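Local coordinates for ABC transporter (Caldanaerobius, PDB 4G68), which probably binds xylan-derived oligosaccharides outside the cell and delivers them to an ABC transporter, as the solute-binding component of the uptake system, at residues G196-W201 with G257-E262; T313-G318 with A383-S388; L346-Y351 with Y362-Q367. All blocks are in the same frame, centred on the assembly; numbering follows the deposited sequence.

Contact 1 (G196-W201 with G257-E262); sequences GEKDEW and GLTRDE
W201 CZ2 and CH2 come over one face of the R260 guanidinium, the indole standing almost upright on it, with 83° between the planes. W201 CZ2 lies 4.0 Å above the guanidinium plane, over its centre. CG of R260 also approaches the indole obliquely, 3.7 Å from W201 CH2. Chi1 of -180° sets this CG anti to the backbone N, which puts it there. The polar ends of both residues are held by others. R260 NH1 forms a salt bridge with D281, and R260 NE forms one with D261 OD1, 2.8 Å away and 30° out of the guanidinium plane. W201 NE1 bonds to D80, and K83 makes a cation-pi contact with the indole.

Along the backbone, K198 N donates to L258 O, though the position of that oxygen is less certain. K198 lies in the type I turn E197-E200, and its CD packs 4.0 Å from T259 CG2. D199 lies beside T259, its OD2 3.6 Å from the same methyl. A water accepts from R260 N at 2.8 Å; its bond to D199 OD2 is doubtful. T259 is the N-cap of helix 260-268. Its OG1 accepts from E262 N at 3.2 Å, and E262 OE1 takes a weak bond from T259 N, which completes a capping box. G196 CA makes a CA-H...O contact with T259 O, 3.3 Å away, and a CB here would run into that oxygen.

The contact thus ties a loop to a helix start. The carboxylates of D281 and D261 probably offset the charge of R260 beside the indole.

Contact 2 (T313-G318 with A383-S388); sequences TEYIGG and ANAKGS
S388 CB sits over the centre of one face of the Y315 ring, 3.6 Å from the centroid and 8° off the ring normal. This is a CH-pi contact. Chi1 of 67° sets CG of Y315 between the backbone N and the carbonyl carbon, and chi2 turns the ring face to S388. A385 CB meets the same ring at its edge, in the ring plane, 3.4 Å from CE1. The methyl of A385 is equally close to T313 O, so it fills the corner between that carbonyl and the ring.

The backbones pair here in parallel. Y315 and S388 form a beta bridge with both side chains on the same face, and Y315 N donates to G387 O at 3.2 Å. Y315 and G317 both continue the pairing with V389. Short strand 388-389 thereby runs beside residues 315-317. Strand 317-325 pairs with 144-160 in the mixed sheet of this solute-binding fold. G317 and G318 have backbone angles that would press a CB against the preceding carbonyl.

At the other end, T313 OG1 accepts from K386 N at 2.8 Å. The chi1 of 69° turns OG1 to that N-H, and the hydroxyl also bonds to D311. The side chains of T313 and K386 cross at about a right angle. K386 NZ makes a long, weak ion pair with D311. E314 OE2 is 5.1 Å from K386 NZ, opposite charges near each other but not in contact.

Contact 3 (L346-Y351 with Y362-Q367); sequences LSDMDY and YDNIDQ
A long helix, 332-353, is covered on one side by the loop that leads from strand 357-358 to helix 372-382. Y351 of the helix carries the contact. Its ring meets Y362, with CE2 3.4 Å from Y362 CD1. The centroids are 4.5 Å apart and the planes make 44°, so the rings meet at a slant. The two side chains cross at about a right angle. CB of Y351 points toward the loop, and chi1 of -170° keeps CG anti to the backbone N.

I365 closes in as well. Its CG2 lies 4.0 Å from Y351 CD2, and the two side chains run antiparallel alongside each other. The CD1 branch of I365 goes to D348 instead, 3.6 Å from OD2. D348 OD1 forms a salt bridge with K344, one turn earlier on the helix. At the phenol end, Q367 NE2 gives a weak hydrogen bond to Y351 OH at 3.0 Å, near the ring plane, with an N-H...O angle of 120°. An alanine in place of Y351 would probably open a gap beside Y362 and I365 and leave the Q367 amide without this acceptor. M378 of helix 372-382 touches both tyrosines.

The loop contains a type I turn, Y362 to I365, whose I365 N bonds to Y362 O. The turn brings the Y362 ring and the I365 side chain to the same tyrosine. The result is a small apolar and aromatic cluster where helix 332-353 packs on the loop before helix 372-382, in the helix-rich fold of a solute-binding protein.

How the contacts relate
The three contacts are separate: no two of them touch. Contacts 1 and 2 have centres 25 Å apart and nearest atoms about 9 Å apart, on opposite sides of the chain's centre. Contact 3 also lies across the centre from contact 1, with 29 Å between centres. Contacts 2 and 3 are linked by the chain. Strand 317-325 runs out of contact 2 and is followed by helix 332-353 of contact 3; helix 372-382 then leads back to segment 383-388. Their centres are 21 Å apart, and their nearest atoms about 9 Å. Helix 201-215 begins at W201 of contact 1, and its R213 donates to the backbone O of E314 in contact 2.

Contact 1 (G196-W201 with G257-E262)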
ATOM      1  N   GLY C 196      11.737  -3.617  -7.215  1.00 25.72           N
ATOM      2  CA  GLY C 196      11.619  -5.058  -7.272  1.00 24.89           C
ATOM      3  C   GLY C 196      10.274  -5.502  -7.826  1.00 28.02           C
ATOM      4  O   GLY C 196       9.255  -5.381  -7.126  1.00 26.99           O
ATOM      5  N   GLU C 197      10.263  -6.036  -9.060  1.00 24.19           N
ATOM      6  CA  GLU C 197       9.003  -6.314  -9.786  1.00 24.45           C
ATOM      7  C   GLU C 197       8.504  -7.801  -9.773  1.00 23.62           C
ATOM      8  O   GLU C 197       7.436  -8.121 -10.306  1.00 24.17           O
ATOM      9  CB  GLU C 197       9.067  -5.717 -11.210  1.00 23.98           C
ATOM     10  CG  GLU C 197       8.058  -6.213 -12.247  1.00 21.19           C
ATOM     11  CD  GLU C 197       6.620  -5.719 -11.988  1.00 23.80           C
ATOM     12  OE1 GLU C 197       6.449  -5.004 -10.957  1.00 24.86           O
ATOM     13  OE2 GLU C 197       5.681  -6.048 -12.795  1.00 17.40           O
ATOM     14  N   LYS C 198       9.232  -8.673  -9.087  1.00 24.64           N
ATOM     15  CA  LYS C 198       8.942 -10.139  -9.042  1.00 28.10           C
ATOM     16  C   LYS C 198       7.523 -10.555  -8.588  1.00 30.20           C
ATOM     17  O   LYS C 198       6.947 -11.574  -9.063  1.00 28.16           O
ATOM     18  CB  LYS C 198       9.919 -10.800  -8.089  1.00 28.99           C
ATOM     19  CG  LYS C 198      10.045 -12.298  -8.302  1.00 33.79           C
ATOM     20  CD  LYS C 198      10.998 -12.883  -7.274  1.00 33.60           C
ATOM     21  CE  LYS C 198      10.610 -14.301  -6.910  1.00 36.44           C
ATOM     22  NZ  LYS C 198      11.052 -15.347  -7.873  1.00 41.96           N
ATOM     23  N   ASP C 199       7.008  -9.822  -7.608  1.00 26.64           N
ATOM     24  CA  ASP C 199       5.704 -10.063  -7.071  1.00 26.51           C
ATOM     25  C   ASP C 199       4.690  -9.153  -7.737  1.00 25.61           C
ATOM     26  O   ASP C 199       3.560  -9.145  -7.344  1.00 27.64           O
ATOM     27  CB  ASP C 199       5.737  -9.952  -5.514  1.00 28.25           C
ATOM     28  CG  ASP C 199       6.671 -11.013  -4.868  1.00 33.81           C
ATOM     29  OD1 ASP C 199       6.491 -12.211  -5.178  1.00 32.43           O
ATOM     30  OD2 ASP C 199       7.568 -10.683  -4.035  1.00 28.69           O
ATOM     31  N   GLU C 200       5.108  -8.404  -8.773  1.00 25.98           N
ATOM     32  CA  GLU C 200       4.225  -7.574  -9.675  1.00 23.21           C
ATOM     33  C   GLU C 200       3.479  -6.372  -9.097  1.00 20.07           C
ATOM     34  O   GLU C 200       3.274  -5.359  -9.790  1.00 17.53           O
ATOM     35  CB  GLU C 200       3.260  -8.455 -10.478  1.00 23.32           C
ATOM     36  CG  GLU C 200       3.977  -9.702 -10.982  1.00 27.49           C
ATOM     37  CD  GLU C 200       3.129 -10.529 -11.921  1.00 33.05           C
ATOM     38  OE1 GLU C 200       1.888 -10.385 -11.884  1.00 29.45           O
ATOM     39  OE2 GLU C 200       3.721 -11.315 -12.713  1.00 32.93           O
ATOM     40  N   TRP C 201       3.010  -6.506  -7.852  1.00 18.70           N
ATOM     41  CA  TRP C 201       2.340  -5.398  -7.240  1.00 20.32           C
ATOM     42  C   TRP C 201       3.193  -4.121  -7.118  1.00 18.68           C
ATOM     43  O   TRP C 201       2.695  -3.080  -7.395  1.00 18.70           O
ATOM     44  CB  TRP C 201       1.550  -5.778  -5.966  1.00 20.70           C
ATOM     45  CG  TRP C 201       2.416  -6.045  -4.808  1.00 22.90           C
ATOM     46  CD1 TRP C 201       2.866  -7.278  -4.332  1.00 19.68           C
ATOM     47  CD2 TRP C 201       3.053  -5.044  -3.971  1.00 21.95           C
ATOM     48  NE1 TRP C 201       3.694  -7.108  -3.264  1.00 23.45           N
ATOM     49  CE2 TRP C 201       3.848  -5.781  -2.991  1.00 21.83           C
ATOM     50  CE3 TRP C 201       2.991  -3.639  -3.889  1.00 21.56           C
ATOM     51  CZ2 TRP C 201       4.606  -5.129  -2.022  1.00 22.21           C
ATOM     52  CZ3 TRP C 201       3.741  -3.011  -2.923  1.00 20.79           C
ATOM     53  CH2 TRP C 201       4.525  -3.740  -1.998  1.00 17.75           C
ATOM     54  N   GLY C 257      13.389  -9.710 -11.411  1.00 42.80           N
ATOM     55  CA  GLY C 257      13.701 -10.854 -10.532  1.00 38.84           C
ATOM     56  C   GLY C 257      13.840 -10.522  -9.053  1.00 37.20           C
ATOM     57  O   GLY C 257      14.143 -11.397  -8.244  1.00 32.81           O
ATOM     58  N   LEU C 258      13.620  -9.258  -8.696  1.00 32.78           N
ATOM     59  CA  LEU C 258      13.793  -8.806  -7.333  1.00 33.73           C
ATOM     60  C   LEU C 258      12.424  -8.459  -6.711  1.00 30.91           C
ATOM     61  O   LEU C 258      11.467  -8.043  -7.426  1.00 29.41           O
ATOM     62  CB  LEU C 258      14.804  -7.626  -7.241  1.00 37.64           C
ATOM     63  CG  LEU C 258      16.252  -7.784  -6.695  1.00 40.23           C
ATOM     64  CD1 LEU C 258      17.070  -8.985  -7.193  1.00 35.46           C
ATOM     65  CD2 LEU C 258      17.035  -6.494  -6.920  1.00 44.00           C
ATOM     66  N   THR C 259      12.337  -8.696  -5.405  1.00 31.73           N
ATOM     67  CA  THR C 259      11.109  -8.480  -4.615  1.00 31.54           C
ATOM     68  C   THR C 259      11.055  -7.051  -4.094  1.00 30.26           C
ATOM     69  O   THR C 259      12.029  -6.321  -4.214  1.00 29.13           O
ATOM     70  CB  THR C 259      11.043  -9.423  -3.410  1.00 31.31           C
ATOM     71  OG1 THR C 259      12.098  -9.120  -2.494  1.00 35.19           O
ATOM     72  CG2 THR C 259      11.119 -10.901  -3.843  1.00 32.77           C
ATOM     73  N   ARG C 260       9.919  -6.645  -3.518  1.00 28.42           N
ATOM     74  CA  ARG C 260       9.827  -5.331  -2.862  1.00 28.32           C
ATOM     75  C   ARG C 260      10.967  -5.166  -1.814  1.00 26.98           C
ATOM     76  O   ARG C 260      11.623  -4.127  -1.786  1.00 27.39           O
ATOM     77  CB  ARG C 260       8.444  -5.183  -2.201  1.00 27.10           C
ATOM     78  CG  ARG C 260       8.184  -3.848  -1.475  1.00 25.66           C
ATOM     79  CD  ARG C 260       8.609  -3.850   0.003  1.00 26.18           C
ATOM     80  NE  ARG C 260       7.924  -4.856   0.794  1.00 22.62           N
ATOM     81  CZ  ARG C 260       6.759  -4.667   1.423  1.00 28.15           C
ATOM     82  NH1 ARG C 260       6.090  -3.477   1.362  1.00 25.36           N
ATOM     83  NH2 ARG C 260       6.236  -5.690   2.127  1.00 28.28           N
ATOM     84  N   ASP C 261      11.136  -6.180  -0.961  1.00 28.69           N
ATOM     85  CA  ASP C 261      12.125  -6.128   0.149  1.00 29.28           C
ATOM     86  C   ASP C 261      13.581  -6.025  -0.337  1.00 28.42           C
ATOM     87  O   ASP C 261      14.412  -5.412   0.315  1.00 27.65           O
ATOM     88  CB  ASP C 261      12.014  -7.351   1.049  1.00 31.21           C
ATOM     89  CG  ASP C 261      10.751  -7.363   1.916  1.00 33.28           C
ATOM     90  OD1 ASP C 261       9.941  -6.420   1.892  1.00 30.68           O
ATOM     91  OD2 ASP C 261      10.581  -8.361   2.637  1.00 30.82           O
ATOM     92  N   GLU C 262      13.896  -6.661  -1.464  1.00 29.35           N
ATOM     93  CA  GLU C 262      15.198  -6.514  -2.092  1.00 30.54           C
ATOM     94  C   GLU C 262      15.365  -5.096  -2.637  1.00 31.43           C
ATOM     95  O   GLU C 262      16.449  -4.536  -2.633  1.00 31.04           O
ATOM     96  CB  GLU C 262      15.382  -7.559  -3.188  1.00 30.79           C
ATOM     97  CG  GLU C 262      15.429  -8.977  -2.576  1.00 33.32           C
ATOM     98  CD  GLU C 262      15.816 -10.090  -3.526  1.00 31.63           C
ATOM     99  OE1 GLU C 262      15.103 -10.370  -4.498  1.00 30.25           O
ATOM    100  OE2 GLU C 262      16.826 -10.748  -3.249  1.00 35.79           O
TER
HETATM  101  O   HOH W   1       7.675  -8.284  -3.396  1.00 30.36           O

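Contact 2 (T313-G318 with A383-S388)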
ATOM      1  N   THR C 313      -2.880  16.665  -6.991  1.00 29.84           N
ATOM      2  CA  THR C 313      -2.873  16.266  -5.566  1.00 27.65           C
ATOM      3  C   THR C 313      -3.541  14.883  -5.311  1.00 27.99           C
ATOM      4  O   THR C 313      -3.516  14.363  -4.185  1.00 25.33           O
ATOM      5  CB  THR C 313      -3.632  17.267  -4.688  1.00 27.69           C
ATOM      6  OG1 THR C 313      -5.022  17.159  -5.009  1.00 31.76           O
ATOM      7  CG2 THR C 313      -3.137  18.757  -4.899  1.00 30.76           C
ATOM      8  N   GLU C 314      -4.175  14.321  -6.331  1.00 25.16           N
ATOM      9  CA  GLU C 314      -4.772  12.982  -6.193  1.00 25.62           C
ATOM     10  C   GLU C 314      -3.671  11.968  -5.936  1.00 25.49           C
ATOM     11  O   GLU C 314      -2.581  12.049  -6.512  1.00 24.07           O
ATOM     12  CB  GLU C 314      -5.576  12.565  -7.447  1.00 25.33           C
ATOM     13  CG  GLU C 314      -6.569  13.594  -8.010  1.00 25.38           C
ATOM     14  CD  GLU C 314      -7.233  13.156  -9.318  1.00 25.10           C
ATOM     15  OE1 GLU C 314      -6.686  12.301 -10.021  1.00 20.84           O
ATOM     16  OE2 GLU C 314      -8.359  13.622  -9.648  1.00 24.82           O
ATOM     17  N   TYR C 315      -3.983  10.974  -5.101  1.00 26.58           N
ATOM     18  CA  TYR C 315      -3.016   9.937  -4.787  1.00 23.78           C
ATOM     19  C   TYR C 315      -3.599   8.539  -4.839  1.00 23.99           C
ATOM     20  O   TYR C 315      -4.823   8.365  -4.745  1.00 22.42           O
ATOM     21  CB  TYR C 315      -2.328  10.242  -3.458  1.00 21.58           C
ATOM     22  CG  TYR C 315      -3.191  10.179  -2.229  1.00 24.09           C
ATOM     23  CD1 TYR C 315      -3.889  11.301  -1.764  1.00 20.19           C
ATOM     24  CD2 TYR C 315      -3.248   8.994  -1.481  1.00 20.14           C
ATOM     25  CE1 TYR C 315      -4.663  11.250  -0.595  1.00 22.67           C
ATOM     26  CE2 TYR C 315      -4.041   8.904  -0.330  1.00 22.44           C
ATOM     27  CZ  TYR C 315      -4.748  10.021   0.117  1.00 24.25           C
ATOM     28  OH  TYR C 315      -5.470   9.918   1.279  1.00 20.95           O
ATOM     29  N   ILE C 316      -2.731   7.565  -5.108  1.00 22.74           N
ATOM     30  CA  ILE C 316      -3.105   6.172  -4.971  1.00 23.89           C
ATOM     31  C   ILE C 316      -2.940   5.849  -3.480  1.00 22.84           C
ATOM     32  O   ILE C 316      -1.876   6.083  -2.875  1.00 23.62           O
ATOM     33  CB  ILE C 316      -2.195   5.267  -5.852  1.00 25.07           C
ATOM     34  CG1 ILE C 316      -2.358   5.606  -7.345  1.00 22.91           C
ATOM     35  CG2 ILE C 316      -2.365   3.765  -5.524  1.00 27.46           C
ATOM     36  CD1 ILE C 316      -3.616   5.027  -7.973  1.00 28.28           C
ATOM     37  N   GLY C 317      -3.981   5.305  -2.869  1.00 24.22           N
ATOM     38  CA  GLY C 317      -3.884   4.828  -1.475  1.00 21.35           C
ATOM     39  C   GLY C 317      -5.325   4.955  -0.868  1.00 24.45           C
ATOM     40  O   GLY C 317      -6.338   4.776  -1.569  1.00 22.12           O
ATOM     41  N   GLY C 318      -5.465   5.283   0.427  1.00 24.12           N
ATOM     42  CA  GLY C 318      -6.825   5.286   1.062  1.00 23.55           C
ATOM     43  C   GLY C 318      -6.754   4.479   2.355  1.00 23.32           C
ATOM     44  O   GLY C 318      -5.692   3.921   2.663  1.00 26.79           O
ATOM     45  N   ALA C 383      -2.138  15.670   3.080  1.00 30.22           N
ATOM     46  CA  ALA C 383      -2.816  16.952   3.420  1.00 32.78           C
ATOM     47  C   ALA C 383      -3.379  17.708   2.196  1.00 34.89           C
ATOM     48  O   ALA C 383      -2.697  17.862   1.185  1.00 33.99           O
ATOM     49  CB  ALA C 383      -1.853  17.845   4.208  1.00 33.68           C
ATOM     50  N   ASN C 384      -4.629  18.169   2.317  1.00 37.39           N
ATOM     51  CA  ASN C 384      -5.360  18.892   1.265  1.00 35.98           C
ATOM     52  C   ASN C 384      -5.532  18.166  -0.087  1.00 36.08           C
ATOM     53  O   ASN C 384      -5.922  18.786  -1.069  1.00 32.85           O
ATOM     54  CB  ASN C 384      -4.797  20.309   1.096  1.00 36.13           C
ATOM     55  CG  ASN C 384      -4.930  21.133   2.370  1.00 36.68           C
ATOM     56  OD1 ASN C 384      -5.965  21.093   3.040  1.00 41.92           O
ATOM     57  ND2 ASN C 384      -3.875  21.842   2.736  1.00 37.54           N
ATOM     58  N   ALA C 385      -5.251  16.853  -0.123  1.00 35.12           N
ATOM     59  CA  ALA C 385      -5.365  16.076  -1.351  1.00 29.99           C
ATOM     60  C   ALA C 385      -6.789  16.155  -1.894  1.00 27.95           C
ATOM     61  O   ALA C 385      -7.761  16.141  -1.132  1.00 25.79           O
ATOM     62  CB  ALA C 385      -4.966  14.610  -1.113  1.00 29.22           C
ATOM     63  N   LYS C 386      -6.904  16.220  -3.214  1.00 29.56           N
ATOM     64  CA  LYS C 386      -8.228  16.371  -3.862  1.00 32.72           C
ATOM     65  C   LYS C 386      -9.128  15.102  -3.802  1.00 34.12           C
ATOM     66  O   LYS C 386     -10.216  15.147  -3.191  1.00 33.66           O
ATOM     67  CB  LYS C 386      -8.066  16.924  -5.266  1.00 32.78           C
ATOM     68  CG  LYS C 386      -9.339  17.587  -5.749  1.00 40.68           C
ATOM     69  CD  LYS C 386      -9.609  17.174  -7.187  1.00 43.57           C
ATOM     70  CE  LYS C 386     -10.675  18.070  -7.801  1.00 44.90           C
ATOM     71  NZ  LYS C 386     -10.183  18.392  -9.150  1.00 42.51           N
ATOM     72  N   GLY C 387      -8.694  14.001  -4.419  1.00 27.67           N
ATOM     73  CA  GLY C 387      -9.219  12.674  -4.140  1.00 27.20           C
ATOM     74  C   GLY C 387      -8.160  11.561  -4.134  1.00 29.83           C
ATOM     75  O   GLY C 387      -6.956  11.808  -4.180  1.00 30.74           O
ATOM     76  N   SER C 388      -8.611  10.306  -4.082  1.00 28.69           N
ATOM     77  CA  SER C 388      -7.673   9.222  -3.994  1.00 28.36           C
ATOM     78  C   SER C 388      -8.451   7.976  -4.296  1.00 28.54           C
ATOM     79  O   SER C 388      -9.675   7.987  -4.209  1.00 26.55           O
ATOM     80  CB  SER C 388      -7.059   9.134  -2.582  1.00 29.55           C
ATOM     81  OG  SER C 388      -8.013   8.603  -1.642  1.00 29.68           O
TER

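Contact 3 (L346-Y351 with Y362-Q367)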
ATOM      1  N   LEU C 346      -1.615  -1.058  16.520  1.00 21.52           N
ATOM      2  CA  LEU C 346      -0.953  -1.103  15.217  1.00 23.09           C
ATOM      3  C   LEU C 346      -0.932   0.276  14.580  1.00 22.57           C
ATOM      4  O   LEU C 346       0.107   0.656  14.022  1.00 23.15           O
ATOM      5  CB  LEU C 346      -1.645  -2.104  14.274  1.00 24.37           C
ATOM      6  CG  LEU C 346      -1.449  -3.623  14.551  1.00 22.98           C
ATOM      7  CD1 LEU C 346      -2.187  -4.431  13.487  1.00 22.10           C
ATOM      8  CD2 LEU C 346       0.015  -3.988  14.495  1.00 23.92           C
ATOM      9  N   SER C 347      -2.069   1.004  14.667  1.00 20.33           N
ATOM     10  CA  SER C 347      -2.176   2.366  14.101  1.00 22.15           C
ATOM     11  C   SER C 347      -1.115   3.308  14.740  1.00 22.04           C
ATOM     12  O   SER C 347      -0.414   4.054  14.031  1.00 23.61           O
ATOM     13  CB  SER C 347      -3.584   2.914  14.326  1.00 23.81           C
ATOM     14  OG  SER C 347      -3.727   4.259  13.792  1.00 22.57           O
ATOM     15  N   ASP C 348      -1.019   3.302  16.082  1.00 20.83           N
ATOM     16  CA  ASP C 348      -0.010   4.146  16.782  1.00 19.60           C
ATOM     17  C   ASP C 348       1.440   3.686  16.474  1.00 22.40           C
ATOM     18  O   ASP C 348       2.349   4.513  16.286  1.00 22.47           O
ATOM     19  CB  ASP C 348      -0.182   4.023  18.287  1.00 20.60           C
ATOM     20  CG  ASP C 348      -1.374   4.763  18.826  1.00 22.56           C
ATOM     21  OD1 ASP C 348      -2.163   5.354  18.050  1.00 19.97           O
ATOM     22  OD2 ASP C 348      -1.470   4.773  20.105  1.00 22.73           O
ATOM     23  N   MET C 349       1.651   2.370  16.424  1.00 22.17           N
ATOM     24  CA  MET C 349       2.948   1.813  16.055  1.00 23.58           C
ATOM     25  C   MET C 349       3.327   2.363  14.660  1.00 22.95           C
ATOM     26  O   MET C 349       4.410   2.889  14.493  1.00 25.42           O
ATOM     27  CB  MET C 349       2.874   0.271  15.997  1.00 23.11           C
ATOM     28  CG  MET C 349       4.169  -0.395  15.524  1.00 25.42           C
ATOM     29  SD  MET C 349       4.020  -2.122  15.035  1.00 18.99           S
ATOM     30  CE  MET C 349       3.350  -1.997  13.367  1.00 24.82           C
ATOM     31  N   ASP C 350       2.406   2.242  13.692  1.00 21.89           N
ATOM     32  CA  ASP C 350       2.617   2.631  12.261  1.00 21.98           C
ATOM     33  C   ASP C 350       3.083   4.073  12.184  1.00 24.56           C
ATOM     34  O   ASP C 350       4.080   4.405  11.512  1.00 25.13           O
ATOM     35  CB  ASP C 350       1.278   2.549  11.482  1.00 22.91           C
ATOM     36  CG  ASP C 350       0.984   1.186  10.900  1.00 26.13           C
ATOM     37  OD1 ASP C 350       1.873   0.289  10.953  1.00 24.88           O
ATOM     38  OD2 ASP C 350      -0.175   1.015  10.370  1.00 24.36           O
ATOM     39  N   TYR C 351       2.335   4.931  12.873  1.00 24.05           N
ATOM     40  CA  TYR C 351       2.647   6.361  12.992  1.00 26.72           C
ATOM     41  C   TYR C 351       4.068   6.637  13.536  1.00 27.90           C
ATOM     42  O   TYR C 351       4.811   7.467  12.964  1.00 28.56           O
ATOM     43  CB  TYR C 351       1.598   7.031  13.878  1.00 30.41           C
ATOM     44  CG  TYR C 351       1.643   8.555  13.914  1.00 31.67           C
ATOM     45  CD1 TYR C 351       1.860   9.293  12.743  1.00 35.38           C
ATOM     46  CD2 TYR C 351       1.442   9.242  15.103  1.00 35.95           C
ATOM     47  CE1 TYR C 351       1.901  10.676  12.759  1.00 37.60           C
ATOM     48  CE2 TYR C 351       1.465  10.639  15.141  1.00 37.03           C
ATOM     49  CZ  TYR C 351       1.690  11.344  13.968  1.00 38.80           C
ATOM     50  OH  TYR C 351       1.713  12.717  14.000  1.00 40.39           O
ATOM     51  N   TYR C 362      -4.496  10.113  17.146  1.00 25.89           N
ATOM     52  CA  TYR C 362      -3.166   9.894  17.645  1.00 29.66           C
ATOM     53  C   TYR C 362      -2.721  11.050  18.550  1.00 31.27           C
ATOM     54  O   TYR C 362      -1.531  11.336  18.654  1.00 35.14           O
ATOM     55  CB  TYR C 362      -2.203   9.664  16.459  1.00 26.91           C
ATOM     56  CG  TYR C 362      -2.353  10.685  15.359  1.00 25.62           C
ATOM     57  CD1 TYR C 362      -1.686  11.922  15.431  1.00 25.54           C
ATOM     58  CD2 TYR C 362      -3.108  10.409  14.225  1.00 26.18           C
ATOM     59  CE1 TYR C 362      -1.791  12.844  14.417  1.00 24.24           C
ATOM     60  CE2 TYR C 362      -3.223  11.341  13.196  1.00 25.87           C
ATOM     61  CZ  TYR C 362      -2.551  12.559  13.300  1.00 25.09           C
ATOM     62  OH  TYR C 362      -2.655  13.512  12.296  1.00 22.86           O
ATOM     63  N   ASP C 363      -3.702  11.699  19.192  1.00 35.49           N
ATOM     64  CA  ASP C 363      -3.458  12.731  20.237  1.00 36.30           C
ATOM     65  C   ASP C 363      -2.666  12.191  21.429  1.00 36.91           C
ATOM     66  O   ASP C 363      -1.868  12.923  22.025  1.00 34.81           O
ATOM     67  CB  ASP C 363      -4.788  13.296  20.755  1.00 40.56           C
ATOM     68  CG  ASP C 363      -5.666  13.832  19.644  1.00 39.54           C
ATOM     69  OD1 ASP C 363      -5.318  14.869  19.036  1.00 41.44           O
ATOM     70  OD2 ASP C 363      -6.721  13.213  19.384  1.00 43.70           O
ATOM     71  N   ASN C 364      -2.878  10.912  21.770  1.00 33.64           N
ATOM     72  CA  ASN C 364      -2.077  10.259  22.813  1.00 33.65           C
ATOM     73  C   ASN C 364      -0.575  10.142  22.544  1.00 33.20           C
ATOM     74  O   ASN C 364       0.165   9.798  23.487  1.00 31.75           O
ATOM     75  CB  ASN C 364      -2.625   8.867  23.174  1.00 29.73           C
ATOM     76  CG  ASN C 364      -2.724   7.910  21.946  1.00 27.52           C
ATOM     77  OD1 ASN C 364      -2.314   6.779  22.011  1.00 24.22           O
ATOM     78  ND2 ASN C 364      -3.340   8.358  20.881  1.00 25.61           N
ATOM     79  N   ILE C 365      -0.149  10.392  21.295  1.00 31.95           N
ATOM     80  CA  ILE C 365       1.245  10.154  20.847  1.00 31.63           C
ATOM     81  C   ILE C 365       2.074  11.441  20.884  1.00 29.51           C
ATOM     82  O   ILE C 365       1.595  12.489  20.517  1.00 30.95           O
ATOM     83  CB  ILE C 365       1.331   9.560  19.392  1.00 32.62           C
ATOM     84  CG1 ILE C 365       0.770   8.116  19.314  1.00 31.13           C
ATOM     85  CG2 ILE C 365       2.777   9.545  18.878  1.00 32.28           C
ATOM     86  CD1 ILE C 365       1.116   7.198  20.478  1.00 32.26           C
ATOM     87  N   ASP C 366       3.332  11.327  21.313  1.00 33.77           N
ATOM     88  CA  ASP C 366       4.247  12.466  21.344  1.00 33.06           C
ATOM     89  C   ASP C 366       4.869  12.665  19.972  1.00 34.90           C
ATOM     90  O   ASP C 366       5.753  11.890  19.548  1.00 31.05           O
ATOM     91  CB  ASP C 366       5.317  12.211  22.402  1.00 33.52           C
ATOM     92  CG  ASP C 366       6.290  13.367  22.581  1.00 36.02           C
ATOM     93  OD1 ASP C 366       6.124  14.481  22.044  1.00 36.70           O
ATOM     94  OD2 ASP C 366       7.275  13.109  23.310  1.00 37.81           O
ATOM     95  N   GLN C 367       4.379  13.705  19.308  1.00 31.04           N
ATOM     96  CA  GLN C 367       4.787  14.137  17.986  1.00 33.44           C
ATOM     97  C   GLN C 367       6.313  14.221  17.800  1.00 32.24           C
ATOM     98  O   GLN C 367       6.797  14.002  16.707  1.00 29.65           O
ATOM     99  CB  GLN C 367       4.084  15.467  17.657  1.00 32.30           C
ATOM    100  CG  GLN C 367       4.393  16.125  16.306  1.00 39.27           C
ATOM    101  CD  GLN C 367       3.557  15.590  15.132  1.00 41.92           C
ATOM    102  OE1 GLN C 367       4.054  15.516  14.006  1.00 47.05           O
ATOM    103  NE2 GLN C 367       2.282  15.260  15.383  1.00 40.71           N
TER